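Local coordinates for suppressor protein MPT5 (Saccharomyces cerevisiae, PDB 5BZ1) that binds a specific sequence motif in the 3'-UTRs of target mRNAs through its Pumilio-homology domain and regulates their expression after transcription, including repression of HO, at residues Q29-L32 against E33-S36; S38-V41 against R42-Y46; K50-F53 against L54-I57; D71-T74 against A75-T79; D110-V113 against Q114-I118. All blocks are in the same frame, centred on the assembly; numbering follows the deposited sequence.

Interaction 1. Residues Q29-L32 against E33-S36. With nucleotides of chain B.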
# COMPACT_ATOMS: atom_id res chain seq x y z
N GLN A 29 -16.48 22.30 24.41
CA GLN A 29 -16.78 22.02 23.01
C GLN A 29 -18.10 22.66 22.59
O GLN A 29 -18.21 23.21 21.50
CB GLN A 29 -16.83 20.51 22.78
CG GLN A 29 -15.49 19.81 22.94
CD GLN A 29 -15.63 18.30 22.91
OE1 GLN A 29 -16.12 17.73 21.93
NE2 GLN A 29 -15.19 17.65 23.98
N LYS A 30 -19.10 22.59 23.47
CA LYS A 30 -20.39 23.21 23.22
C LYS A 30 -20.24 24.73 23.11
O LYS A 30 -20.90 25.36 22.28
CB LYS A 30 -21.38 22.86 24.33
CG LYS A 30 -22.74 23.53 24.19
CD LYS A 30 -23.69 23.13 25.31
CE LYS A 30 -25.05 23.78 25.13
NZ LYS A 30 -26.00 23.41 26.22
N LYS A 31 -19.38 25.30 23.93
CA LYS A 31 -19.12 26.73 23.91
C LYS A 31 -18.45 27.14 22.60
O LYS A 31 -18.77 28.19 22.03
CB LYS A 31 -18.26 27.14 25.10
CG LYS A 31 -18.91 28.17 26.01
CD LYS A 31 -20.30 27.73 26.41
CE LYS A 31 -20.99 28.79 27.25
NZ LYS A 31 -22.36 28.37 27.64
N LEU A 32 -17.52 26.31 22.12
CA LEU A 32 -16.86 26.54 20.84
C LEU A 32 -17.87 26.47 19.70
O LEU A 32 -17.71 27.12 18.66
CB LEU A 32 -15.74 25.53 20.61
CG LEU A 32 -14.46 25.73 21.42
CD1 LEU A 32 -13.55 24.52 21.31
CD2 LEU A 32 -13.73 26.97 20.95
N GLU A 33 -18.92 25.67 19.89
CA GLU A 33 -19.97 25.52 18.90
C GLU A 33 -21.04 26.60 19.05
O GLU A 33 -22.01 26.63 18.28
CB GLU A 33 -20.61 24.13 18.99
CG GLU A 33 -19.68 22.97 18.66
CD GLU A 33 -20.33 21.62 18.92
OE1 GLU A 33 -19.77 20.59 18.49
OE2 GLU A 33 -21.41 21.59 19.55
N THR A 34 -20.87 27.47 20.04
CA THR A 34 -21.80 28.57 20.28
C THR A 34 -21.27 29.85 19.63
O THR A 34 -20.36 30.48 20.16
CB THR A 34 -22.01 28.82 21.79
OG1 THR A 34 -22.33 27.59 22.44
CG2 THR A 34 -23.13 29.83 22.02
N PRO A 35 -21.86 30.24 18.48
CA PRO A 35 -21.40 31.34 17.63
C PRO A 35 -21.13 32.63 18.40
O PRO A 35 -20.09 33.26 18.17
CB PRO A 35 -22.58 31.54 16.67
CG PRO A 35 -23.21 30.19 16.57
CD PRO A 35 -23.09 29.61 17.96
N SER A 36 -22.03 33.01 19.29
CA SER A 36 -21.87 34.24 20.07
C SER A 36 -20.61 34.22 20.95
O SER A 36 -20.00 35.26 21.19
CB SER A 36 -23.10 34.50 20.94
OG SER A 36 -23.23 33.52 21.95
P A B 10 -15.49 5.65 23.85
OP1 A B 10 -16.12 4.59 24.68
OP2 A B 10 -16.06 5.98 22.52
O5' A B 10 -15.44 6.98 24.73
C5' A B 10 -14.58 7.07 25.86
C4' A B 10 -15.02 8.14 26.82
O4' A B 10 -14.89 9.44 26.19
C3' A B 10 -16.47 8.04 27.30
O3' A B 10 -16.55 8.47 28.66
C2' A B 10 -17.19 9.04 26.40
O2' A B 10 -18.39 9.55 26.94
C1' A B 10 -16.12 10.13 26.27
N9 A B 10 -16.27 10.99 25.08
C8 A B 10 -16.67 10.65 23.81
N7 A B 10 -16.71 11.66 22.99
C5 A B 10 -16.31 12.75 23.76
C6 A B 10 -16.14 14.12 23.47
N6 A B 10 -16.36 14.66 22.27
N1 A B 10 -15.73 14.93 24.48
C2 A B 10 -15.51 14.39 25.69
N3 A B 10 -15.63 13.12 26.08
C4 A B 10 -16.04 12.34 25.06
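Glu33 and Thr34 fold back on Lys30 and Lys31 where helix 22-32 of the first Pumilio repeat ends, so this is a helix C-terminus unwinding into a loop. The tight part is the last turn. Glu33 N gives a bond to Gln29 O at 3.0 Å and leans weakly on Lys30 O as well. Thr34 holds on twice: its backbone N reaches Lys31 O (3.0 Å) from well above the carbonyl plane, and its hydroxyl donates to Lys30 O over 2.7 Å. With OG1 anti to the carbonyl carbon (chi1 -50°), the hydroxyl swings back over the helix end and satisfies a carbonyl there. Leu32 packs inward on Leu65 and Leu69 of helix 62-69. The other side is looser. Lys30 runs fully extended into solvent, while Glu33 lays its CG 3.2 Å from Gln29 O and carries its carboxylate on to a salt bridge with Lys68. One turn back, Gln29 reads the RNA, its amide meeting the Watson-Crick edge of adenine A10 of chain B: A10 N6 donates almost straight to OE1 at 3.1 Å, and Gln29 NE2 donates to A10 N1 at 2.8 Å.

Interaction 2. Residues S38-V41 against R42-Y46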
# COMPACT_ATOMS: atom_id res chain seq x y z
N SER A 38 -18.02 31.66 20.68
CA SER A 38 -16.96 30.83 20.11
C SER A 38 -15.57 31.47 20.17
O SER A 38 -14.66 30.93 20.79
CB SER A 38 -17.29 30.44 18.67
OG SER A 38 -16.31 29.56 18.15
N ASN A 39 -15.42 32.63 19.53
CA ASN A 39 -14.14 33.34 19.51
C ASN A 39 -13.60 33.64 20.91
O ASN A 39 -12.41 33.47 21.17
CB ASN A 39 -14.25 34.63 18.70
CG ASN A 39 -14.27 34.38 17.20
OD1 ASN A 39 -13.89 33.31 16.73
ND2 ASN A 39 -14.69 35.38 16.44
N MET A 40 -14.47 34.10 21.80
CA MET A 40 -14.03 34.49 23.14
C MET A 40 -13.61 33.29 23.99
O MET A 40 -12.58 33.35 24.67
CB MET A 40 -15.10 35.30 23.86
CG MET A 40 -14.60 35.93 25.15
SD MET A 40 -15.81 37.03 25.89
CE MET A 40 -17.14 35.87 26.20
N VAL A 41 -14.39 32.22 23.96
CA VAL A 41 -14.03 31.03 24.72
C VAL A 41 -12.77 30.39 24.13
O VAL A 41 -11.98 29.80 24.85
CB VAL A 41 -15.18 29.99 24.83
CG1 VAL A 41 -15.27 29.12 23.58
CG2 VAL A 41 -14.99 29.12 26.05
N ARG A 42 -12.58 30.55 22.82
CA ARG A 42 -11.42 30.00 22.13
C ARG A 42 -10.16 30.71 22.62
O ARG A 42 -9.19 30.07 23.04
CB ARG A 42 -11.57 30.18 20.62
CG ARG A 42 -10.37 29.70 19.79
CD ARG A 42 -10.43 30.23 18.37
NE ARG A 42 -10.35 31.69 18.34
CZ ARG A 42 -10.67 32.45 17.30
NH1 ARG A 42 -11.11 31.90 16.18
NH2 ARG A 42 -10.56 33.77 17.39
N ASP A 43 -10.20 32.04 22.57
CA ASP A 43 -9.06 32.87 22.94
C ASP A 43 -8.70 32.75 24.42
O ASP A 43 -7.52 32.66 24.77
CB ASP A 43 -9.32 34.33 22.55
CG ASP A 43 -9.47 34.52 21.05
OD1 ASP A 43 -8.99 33.65 20.29
OD2 ASP A 43 -10.06 35.54 20.64
N LEU A 44 -9.71 32.75 25.29
CA LEU A 44 -9.49 32.62 26.73
C LEU A 44 -8.87 31.26 27.06
O LEU A 44 -7.87 31.17 27.78
CB LEU A 44 -10.80 32.80 27.49
CG LEU A 44 -11.37 34.22 27.57
CD1 LEU A 44 -12.83 34.22 28.02
CD2 LEU A 44 -10.54 35.07 28.52
N MET A 45 -9.47 30.21 26.51
CA MET A 45 -9.02 28.83 26.69
C MET A 45 -7.57 28.66 26.23
O MET A 45 -6.76 28.05 26.93
CB MET A 45 -9.93 27.93 25.87
CG MET A 45 -9.68 26.45 25.95
SD MET A 45 -10.65 25.65 24.65
CE MET A 45 -12.26 26.38 24.91
N TYR A 46 -7.28 29.20 25.05
CA TYR A 46 -5.98 29.02 24.40
C TYR A 46 -4.82 29.47 25.27
O TYR A 46 -3.84 28.73 25.44
CB TYR A 46 -5.96 29.79 23.07
CG TYR A 46 -4.75 29.49 22.22
CD1 TYR A 46 -4.77 28.44 21.30
CD2 TYR A 46 -3.59 30.25 22.32
CE1 TYR A 46 -3.67 28.16 20.52
CE2 TYR A 46 -2.48 29.97 21.54
CZ TYR A 46 -2.53 28.93 20.65
OH TYR A 46 -1.44 28.64 19.86
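Asn39 and Arg42 run alongside each other, one turn apart on helix 38-49, and most of the polar chemistry here gathers round the arginine. Asn39 OD1 sits over one face of the guanidinium, 3.2 Å from Arg42 NH1, with the amide and guanidinium planes only 28° apart; the angle is wrong for a hydrogen bond, so this is flat groups layered together. The salt bridge is with the next residue: Arg42 NE meets Asp43 OD1 at 3.1 Å, nearly in the guanidinium plane but from above the carboxylate plane, and Arg42 NH2 adds a weak bond. Asp43 OD1 also accepts from Gln77 NE2. A bend at chi3 (63°) turns the arginine's end to face both residues, and NH1 goes on to Tyr72 O. With alanine in place of Arg42, Asp43 would probably lose its charged mate and the Tyr72 carbonyl this donor. The apolar contacts are two i to i+4 pairs with side chains pointing the same way, Met40 CG against Leu44 CD1 (3.8 Å) and Val41 CG2 against Met45 CE (4.0 Å). Regular helical backbone bonds, such as Leu44 N to Met40 O, underlie them all. Among its neighbours, the helix sets Val41 against Leu32 of helix 22-32, Val41, Leu44 and Met45 on Tyr15 of helix 15-19, and Arg42 on Gln77 of helix 75-85.

Interaction 3. Residues K50-F53 against L54-I57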
# COMPACT_ATOMS: atom_id res chain seq x y z
N LYS A 50 -2.18 26.49 26.57
CA LYS A 50 -1.00 26.39 25.70
C LYS A 50 0.28 25.78 26.33
O LYS A 50 1.04 25.12 25.61
CB LYS A 50 -0.70 27.72 24.98
CG LYS A 50 -0.44 28.92 25.87
CD LYS A 50 -0.15 30.16 25.03
CE LYS A 50 0.41 31.29 25.87
NZ LYS A 50 0.68 32.51 25.05
N PRO A 51 0.51 25.96 27.64
CA PRO A 51 1.68 25.24 28.18
C PRO A 51 1.43 23.74 28.27
O PRO A 51 2.38 22.99 28.51
CB PRO A 51 1.83 25.82 29.60
CG PRO A 51 1.09 27.12 29.58
CD PRO A 51 -0.04 26.92 28.63
N PHE A 52 0.18 23.31 28.10
CA PHE A 52 -0.20 21.91 28.30
C PHE A 52 -0.64 21.22 27.02
O PHE A 52 -1.30 20.17 27.08
CB PHE A 52 -1.34 21.83 29.32
CG PHE A 52 -1.05 22.50 30.63
CD1 PHE A 52 -0.45 21.80 31.67
CD2 PHE A 52 -1.38 23.83 30.84
CE1 PHE A 52 -0.18 22.42 32.88
CE2 PHE A 52 -1.12 24.46 32.05
CZ PHE A 52 -0.52 23.75 33.07
N PHE A 53 -0.28 21.79 25.87
CA PHE A 53 -0.67 21.24 24.57
C PHE A 53 -0.37 19.75 24.42
O PHE A 53 -1.23 18.98 24.00
CB PHE A 53 -0.01 22.03 23.44
CG PHE A 53 -0.74 23.29 23.07
CD1 PHE A 53 -2.12 23.36 23.21
CD2 PHE A 53 -0.06 24.39 22.58
CE1 PHE A 53 -2.81 24.51 22.87
CE2 PHE A 53 -0.74 25.55 22.23
CZ PHE A 53 -2.12 25.61 22.38
N LEU A 54 0.85 19.35 24.77
CA LEU A 54 1.24 17.95 24.65
C LEU A 54 0.44 17.07 25.60
O LEU A 54 -0.02 15.99 25.22
CB LEU A 54 2.74 17.76 24.91
CG LEU A 54 3.22 16.31 24.84
CD1 LEU A 54 2.97 15.73 23.46
CD2 LEU A 54 4.69 16.19 25.22
N ASP A 55 0.25 17.55 26.83
CA ASP A 55 -0.49 16.81 27.84
C ASP A 55 -1.93 16.55 27.39
O ASP A 55 -2.43 15.43 27.49
CB ASP A 55 -0.49 17.59 29.17
CG ASP A 55 0.89 18.08 29.56
OD1 ASP A 55 1.48 17.55 30.52
OD2 ASP A 55 1.39 19.01 28.89
N LEU A 56 -2.58 17.59 26.88
CA LEU A 56 -3.97 17.49 26.43
C LEU A 56 -4.13 16.58 25.22
O LEU A 56 -5.08 15.79 25.14
CB LEU A 56 -4.52 18.89 26.12
CG LEU A 56 -4.56 19.83 27.33
CD1 LEU A 56 -5.11 21.19 26.94
CD2 LEU A 56 -5.38 19.22 28.45
N ILE A 57 -3.20 16.68 24.27
CA ILE A 57 -3.19 15.85 23.08
C ILE A 57 -3.19 14.36 23.44
O ILE A 57 -3.78 13.53 22.73
CB ILE A 57 -1.98 16.20 22.18
CG1 ILE A 57 -2.30 17.43 21.33
CG2 ILE A 57 -1.57 15.04 21.28
CD1 ILE A 57 -1.09 18.05 20.66
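Phe52 O and Leu56 N close the first turn of helix 53-57, in the second Pumilio repeat, at 2.9 Å, the N-H pointing almost along the C=O axis. Phe52 is the N-cap: the backbone arrives from a short 3-10 turn at Lys50-Pro51, and at Phe53 it drops into helical angles, so that Ile57 N can bond Phe53 O at 3.0 Å. The Phe53 ring folds back against the turn it came from, with Lys50 CA 3.5 Å above the ring centre. It meets the Tyr46 ring edge-to-face, and packs the helix on Leu81 and Ile85 of helix 75-85. Leu56 lays CG 3.3 Å from Phe52 O and 4.3 Å from Phe52 CB before passing to Ile16 and Ala19 of helix 15-19, in the first repeat. Ile57, in the same way, brings CG1 within 3.3 Å of Phe53 O and leans on Ile92. Asp55 folds towards the cap instead, chi1 -48° setting OD2 3.4 Å from Phe52 CA. The phenylalanine cap has no side-chain acceptor to offer the first N-H groups of the helix. Asp55, in that first turn, places a negative charge near this end, which would probably be favourable to the helix dipole.

Interaction 4. Residues D71-T74 against A75-T79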
# COMPACT_ATOMS: atom_id res chain seq x y z
N ASP A 71 -10.96 23.15 14.57
CA ASP A 71 -11.98 23.68 13.67
C ASP A 71 -12.18 25.19 13.85
O ASP A 71 -12.90 25.81 13.07
CB ASP A 71 -13.31 22.95 13.87
CG ASP A 71 -13.29 21.54 13.32
OD1 ASP A 71 -12.53 21.28 12.37
OD2 ASP A 71 -14.05 20.69 13.84
N TYR A 72 -11.54 25.78 14.86
CA TYR A 72 -11.80 27.17 15.22
C TYR A 72 -10.56 28.05 15.36
O TYR A 72 -10.66 29.28 15.28
CB TYR A 72 -12.63 27.23 16.51
CG TYR A 72 -13.96 26.52 16.43
CD1 TYR A 72 -15.07 27.15 15.91
CD2 TYR A 72 -14.10 25.21 16.87
CE1 TYR A 72 -16.29 26.51 15.83
CE2 TYR A 72 -15.31 24.56 16.79
CZ TYR A 72 -16.40 25.21 16.27
OH TYR A 72 -17.62 24.57 16.19
N LEU A 73 -9.40 27.44 15.58
CA LEU A 73 -8.15 28.18 15.78
C LEU A 73 -7.80 29.08 14.59
O LEU A 73 -8.01 28.71 13.44
CB LEU A 73 -6.98 27.22 16.04
CG LEU A 73 -6.96 26.41 17.34
CD1 LEU A 73 -5.72 25.52 17.41
CD2 LEU A 73 -7.02 27.33 18.55
N THR A 74 -7.26 30.26 14.89
CA THR A 74 -6.70 31.12 13.85
C THR A 74 -5.44 30.45 13.32
O THR A 74 -4.92 29.53 13.94
CB THR A 74 -6.30 32.50 14.41
OG1 THR A 74 -5.25 32.34 15.37
CG2 THR A 74 -7.49 33.19 15.07
N ALA A 75 -4.95 30.92 12.17
CA ALA A 75 -3.72 30.38 11.60
C ALA A 75 -2.55 30.59 12.57
O ALA A 75 -1.71 29.70 12.73
CB ALA A 75 -3.42 31.03 10.27
N GLU A 76 -2.50 31.76 13.19
CA GLU A 76 -1.48 32.06 14.19
C GLU A 76 -1.54 31.07 15.35
O GLU A 76 -0.51 30.53 15.76
CB GLU A 76 -1.63 33.48 14.72
CG GLU A 76 -0.68 34.49 14.08
CD GLU A 76 -0.56 35.77 14.89
OE1 GLU A 76 -1.54 36.14 15.58
OE2 GLU A 76 0.51 36.40 14.84
N GLN A 77 -2.74 30.85 15.88
CA GLN A 77 -2.93 29.93 17.00
C GLN A 77 -2.53 28.49 16.66
O GLN A 77 -1.92 27.81 17.48
CB GLN A 77 -4.38 29.98 17.50
CG GLN A 77 -4.72 31.21 18.34
CD GLN A 77 -6.22 31.37 18.58
OE1 GLN A 77 -7.04 30.86 17.81
NE2 GLN A 77 -6.58 32.08 19.64
N LYS A 78 -2.86 28.04 15.46
CA LYS A 78 -2.53 26.67 15.07
C LYS A 78 -1.03 26.48 14.82
O LYS A 78 -0.46 25.44 15.13
CB LYS A 78 -3.35 26.22 13.85
CG LYS A 78 -3.06 24.79 13.41
CD LYS A 78 -4.08 24.28 12.40
CE LYS A 78 -5.43 24.08 13.05
NZ LYS A 78 -6.53 24.06 12.04
N THR A 79 -0.40 27.51 14.26
CA THR A 79 1.05 27.49 14.04
C THR A 79 1.80 27.40 15.37
O THR A 79 2.77 26.64 15.49
CB THR A 79 1.51 28.72 13.24
OG1 THR A 79 0.89 28.71 11.95
CG2 THR A 79 3.02 28.71 13.06
O HOH W 1 -6.47 26.83 11.89
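The carboxamide of Gln77 is the flat group to look at, with Thr74 OG1 and the CD2 methyl of Leu73 on opposite sides of its plane. OG1 lies 3.5 Å from Gln77 CD, and Leu73 CD2 comes within 3.6 Å of Gln77 OE1. At the oxygen end, Thr74 N donates to OE1 over 3.0 Å, almost straight (170°) and tilted moderately from the amide plane. At the other end, NE2 donates to Asp43 OD1 of helix 38-49. In return Gln77 N donates to Thr74 OG1 at 3.0 Å, since chi1 of 64° tucks the hydroxyl between the backbone N and carbonyl carbon, facing the helix start. A leucine in place of Gln77 would probably leave Thr74 N without its acceptor and deprive Asp43 of an amide donor. Just beyond, Ala75 O takes two donors from opposite faces of its plane, Thr79 N and, at 2.9 Å, Thr79 OG1. A water bridges Leu73 O and Lys78 NZ, whose ammonium also bonds Thr108 O and Cys70 O. Reciprocal bonds between an N-cap residue and the third residue of the helix define a capping box, here opening helix 75-85 of the second Pumilio repeat.

Interaction 5. Residues D110-V113 against Q114-I118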
# COMPACT_ATOMS: atom_id res chain seq x y z
N ASP A 110 -3.28 24.94 7.90
CA ASP A 110 -3.68 26.15 7.19
C ASP A 110 -2.74 26.49 6.05
O ASP A 110 -3.16 27.07 5.04
CB ASP A 110 -3.72 27.33 8.16
CG ASP A 110 -4.76 27.17 9.25
OD1 ASP A 110 -5.95 26.98 8.91
OD2 ASP A 110 -4.39 27.22 10.44
N ASN A 111 -1.47 26.14 6.20
CA ASN A 111 -0.45 26.60 5.26
C ASN A 111 0.81 25.73 5.25
O ASN A 111 0.94 24.78 6.03
CB ASN A 111 -0.08 28.05 5.56
CG ASN A 111 0.37 28.26 7.00
OD1 ASN A 111 1.25 27.55 7.50
ND2 ASN A 111 -0.25 29.21 7.69
N GLU A 112 1.74 26.10 4.38
CA GLU A 112 2.99 25.37 4.17
C GLU A 112 3.88 25.40 5.42
O GLU A 112 4.56 24.41 5.72
CB GLU A 112 3.74 25.98 2.99
CG GLU A 112 4.97 25.20 2.53
CD GLU A 112 4.66 24.29 1.36
OE1 GLU A 112 3.47 24.11 1.05
OE2 GLU A 112 5.62 23.77 0.75
N VAL A 113 3.89 26.53 6.11
CA VAL A 113 4.67 26.69 7.33
C VAL A 113 4.34 25.59 8.34
O VAL A 113 5.24 24.95 8.90
CB VAL A 113 4.46 28.07 7.97
CG1 VAL A 113 5.13 28.16 9.33
CG2 VAL A 113 4.98 29.16 7.04
N GLN A 114 3.05 25.37 8.56
CA GLN A 114 2.59 24.34 9.49
C GLN A 114 2.98 22.94 9.02
O GLN A 114 3.38 22.10 9.83
CB GLN A 114 1.07 24.43 9.67
CG GLN A 114 0.62 25.66 10.46
CD GLN A 114 -0.89 25.87 10.40
OE1 GLN A 114 -1.62 24.97 9.98
NE2 GLN A 114 -1.35 27.05 10.81
N ILE A 115 2.84 22.68 7.72
CA ILE A 115 3.19 21.39 7.16
C ILE A 115 4.68 21.10 7.34
O ILE A 115 5.06 20.00 7.76
CB ILE A 115 2.80 21.29 5.67
CG1 ILE A 115 1.28 21.32 5.52
CG2 ILE A 115 3.35 20.02 5.03
CD1 ILE A 115 0.78 21.39 4.09
N ASP A 116 5.52 22.09 7.06
CA ASP A 116 6.97 21.92 7.19
C ASP A 116 7.42 21.70 8.65
O ASP A 116 8.38 20.97 8.89
CB ASP A 116 7.71 23.11 6.56
CG ASP A 116 7.66 23.07 5.04
OD1 ASP A 116 7.34 22.00 4.48
OD2 ASP A 116 7.95 24.11 4.41
N LEU A 117 6.73 22.33 9.60
CA LEU A 117 7.01 22.10 11.01
C LEU A 117 6.74 20.64 11.39
O LEU A 117 7.56 19.99 12.04
CB LEU A 117 6.17 23.03 11.90
CG LEU A 117 6.68 24.47 12.01
CD1 LEU A 117 5.67 25.33 12.76
CD2 LEU A 117 8.03 24.50 12.71
N ILE A 118 5.58 20.13 10.97
CA ILE A 118 5.22 18.73 11.19
C ILE A 118 6.25 17.79 10.55
O ILE A 118 6.72 16.85 11.19
CB ILE A 118 3.82 18.43 10.61
CG1 ILE A 118 2.74 19.11 11.46
CG2 ILE A 118 3.57 16.94 10.53
CD1 ILE A 118 1.36 19.12 10.81
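Asp110 N donates to Gln114 OE1 at 2.7 Å, the shortest polar bond of this contact and nearly straight at 174°, though the donor sits above the amide carbonyl plane. The same amide answers from its other end: Gln114 NE2 gives to Asp110 OD2 at 3.1 Å, the carboxylate oxygen lying in the amide plane and accepting on its anti lone pair. Carboxylate and amide are turned 70° against each other, so they meet through single atoms and do not stack. NE2 has a second partner in Thr79 OG1, so both ends of the amide are held and its rotation is fixed. Asn111 is the N-cap of helix 112-121 in the third Pumilio repeat. Its side chain, with CG between backbone N and carbonyl carbon (chi1 55°), brings OD1 to Gln114 N at 3.0 Å, a capping bond. The side-chain oxygen of Gln114 serves the residue before the cap, not the cap itself. On another side of the helix, Glu112 and Asp116 cross obliquely with their carboxylates 4.4 Å apart from Glu112 OE2 to Asp116 OD2, and Lys156 bridges the two acids by salt bridges to Glu112 OE2 and Asp116 OD1, probably offsetting their repulsion. In the backbone, Asp116 N bonds Glu112 O at 2.8 Å. Ile115 turns to Val109 and Phe152, and Val113 CG1 just touches Leu117 CD1 at 4.5 Å.

Overall arrangement
The five contacts step along the first three Pumilio repeats. Interactions 1 and 2, centres 10 Å apart, are joined by Leu32 O and Ser38 OG at 2.9 Å. Interaction 2 meets interaction 4 (centres 11 Å apart) through Tyr46 OH and Gln77 O at 2.6 Å, and touches interaction 3 through Tyr46 and Phe53. Interaction 4 hands on to interaction 5, 12 Å away between centres, where Thr79 OG1 and Gln114 NE2 are 3.0 Å apart. The Tyr46-Gln77 and Thr79-Gln114 bonds tie one repeat to the next, whereas Leu32-Ser38 stays inside the first. Interaction 1 alone touches the RNA; the nearest atoms of interactions 3, 4, 2 and 5 stay about 8, 11, 12 and 15 Å from it.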